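Local coordinates for metalloregulator ScaR (Streptococcus gordonii, PDB 3HRS), which represses transcription in response to manganese, as a homodimeric, manganese-activated DNA-binding regulator of the DtxR/MntR family, at the interface of chains A and B. Numbering follows the deposited sequence. Chains: chain A/B, Metalloregulator ScaR.

The interface of chains A and B. Residues chain A 81, 85-86, 108, 115; chain B 81, 86, 108, 115.
A:Phe81 and B:Phe81 reach toward each other from opposite sides of the molecular two-fold and meet at the outer rims of their rings, CZ of A:Phe81 lying 3.7 Å from CZ of B:Phe81. On each chain the ring leaves helix 62-84 (62-85 in chain B) with CG anti to the backbone N (chi1 171° in A:Phe81), which carries it straight out toward the partner. The rim of A:Phe81 also turns to B:Phe108, whose CE1 sits at the edge of the A:Phe81 ring and in its plane; CE2 of A:Phe81 is 3.8 Å from CZ of B:Phe108, and the two side chains run roughly perpendicular.

B:Phe108 is met on one face by A:Leu86. The methyl CD1 of A:Leu86 rests there as a CH-pi contact, 3.9 Å from the ring centroid, shifted toward the rim and thus toward CE1 and CD1. In the symmetry-related pair, CD1 of B:Leu86 approaches CE1 of A:Phe108 at 3.4 Å. The leucine fork serves two neighbours: while CD1 meets the phenylalanine, CD2 of A:Leu86 turns to B:Leu115, 4.1 Å from its CD2.

A:Leu115 and B:Leu115, at the end of helix 106-115, close the other flank. CD2 of A:Leu115 packs 3.7 Å from CE1 of B:Phe81, while CD2 of B:Leu115 lies 3.8 Å from ND1 of the A:His85 imidazole, a van der Waals contact. CB of A:His85 touches the same leucine methyl.

Helix 106-115 therefore supplies A:Phe108 and A:Leu115, and the C-terminal end of helix 62-84 and the loop after it supply A:Phe81, A:His85 and A:Leu86. Repeated about the two-fold, this interlocking of aromatic rims and leucine methyls forms an apolar patch of the ScaR homodimer interface, within the metal-binding and dimerisation region, and probably helps set the spacing of the two DNA-binding domains in the dimer.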
# COMPACT_ATOMS: atom_id res chain seq x y z
N PHE A 81 5.53 -9.09 3.22
CA PHE A 81 4.38 -9.18 2.33
C PHE A 81 4.83 -9.15 0.86
O PHE A 81 4.42 -9.99 0.09
CB PHE A 81 3.34 -8.08 2.62
CG PHE A 81 2.23 -8.00 1.59
CD1 PHE A 81 1.19 -8.92 1.59
CD2 PHE A 81 2.21 -6.97 0.65
CE1 PHE A 81 0.14 -8.82 0.65
CE2 PHE A 81 1.16 -6.86 -0.29
CZ PHE A 81 0.13 -7.78 -0.29
N HIS A 85 4.21 -12.74 -0.81
CA HIS A 85 2.86 -12.79 -1.35
C HIS A 85 2.90 -12.36 -2.79
O HIS A 85 2.26 -12.99 -3.62
CB HIS A 85 1.87 -11.94 -0.53
CG HIS A 85 1.43 -12.61 0.73
ND1 HIS A 85 0.12 -12.61 1.16
CD2 HIS A 85 2.13 -13.33 1.64
CE1 HIS A 85 0.03 -13.29 2.29
NE2 HIS A 85 1.23 -13.74 2.60
N LEU A 86 3.68 -11.32 -3.09
CA LEU A 86 3.68 -10.75 -4.45
C LEU A 86 4.89 -11.13 -5.29
O LEU A 86 5.05 -10.65 -6.41
CB LEU A 86 3.55 -9.23 -4.37
CG LEU A 86 2.36 -8.73 -3.53
CD1 LEU A 86 2.14 -7.24 -3.74
CD2 LEU A 86 1.09 -9.51 -3.87
N PHE A 108 -3.20 -0.46 8.57
CA PHE A 108 -2.83 -1.34 7.48
C PHE A 108 -1.80 -2.33 8.02
O PHE A 108 -1.92 -3.53 7.87
CB PHE A 108 -2.24 -0.54 6.30
CG PHE A 108 -1.89 -1.38 5.11
CD1 PHE A 108 -2.82 -1.59 4.08
CD2 PHE A 108 -0.63 -1.97 5.00
CE1 PHE A 108 -2.50 -2.37 2.96
CE2 PHE A 108 -0.29 -2.76 3.88
CZ PHE A 108 -1.23 -2.96 2.86
N LEU A 115 -2.66 -10.94 8.47
CA LEU A 115 -2.74 -11.63 7.19
C LEU A 115 -1.53 -12.54 6.99
O LEU A 115 -1.66 -13.65 6.46
CB LEU A 115 -2.77 -10.61 6.06
CG LEU A 115 -2.84 -11.30 4.72
CD1 LEU A 115 -4.04 -12.20 4.77
CD2 LEU A 115 -2.93 -10.27 3.57
N PHE B 81 -8.75 -6.82 -1.94
CA PHE B 81 -7.69 -7.08 -0.99
C PHE B 81 -8.02 -6.52 0.40
O PHE B 81 -8.02 -7.28 1.36
CB PHE B 81 -6.34 -6.57 -1.49
CG PHE B 81 -5.23 -6.82 -0.53
CD1 PHE B 81 -4.75 -8.09 -0.34
CD2 PHE B 81 -4.68 -5.78 0.20
CE1 PHE B 81 -3.72 -8.33 0.57
CE2 PHE B 81 -3.65 -6.01 1.10
CZ PHE B 81 -3.17 -7.29 1.28
N LEU B 86 -7.69 -7.87 4.45
CA LEU B 86 -7.30 -7.12 5.65
C LEU B 86 -8.52 -6.83 6.51
O LEU B 86 -8.44 -6.10 7.50
CB LEU B 86 -6.52 -5.84 5.31
CG LEU B 86 -5.16 -6.12 4.64
CD1 LEU B 86 -4.48 -4.83 4.19
CD2 LEU B 86 -4.26 -6.91 5.58
N PHE B 108 2.57 -3.69 -8.55
CA PHE B 108 1.89 -4.11 -7.34
C PHE B 108 0.54 -4.66 -7.74
O PHE B 108 0.10 -5.71 -7.28
CB PHE B 108 1.74 -2.91 -6.38
CG PHE B 108 1.17 -3.26 -5.04
CD1 PHE B 108 2.00 -3.51 -3.96
CD2 PHE B 108 -0.21 -3.34 -4.84
CE1 PHE B 108 1.48 -3.84 -2.70
CE2 PHE B 108 -0.74 -3.66 -3.60
CZ PHE B 108 0.11 -3.91 -2.53
N LEU B 115 -2.23 -12.83 -6.71
CA LEU B 115 -2.41 -13.34 -5.36
C LEU B 115 -3.89 -13.60 -5.08
O LEU B 115 -4.23 -14.56 -4.38
CB LEU B 115 -1.83 -12.37 -4.33
CG LEU B 115 -2.16 -12.77 -2.90
CD1 LEU B 115 -1.45 -14.06 -2.51
CD2 LEU B 115 -1.81 -11.65 -1.96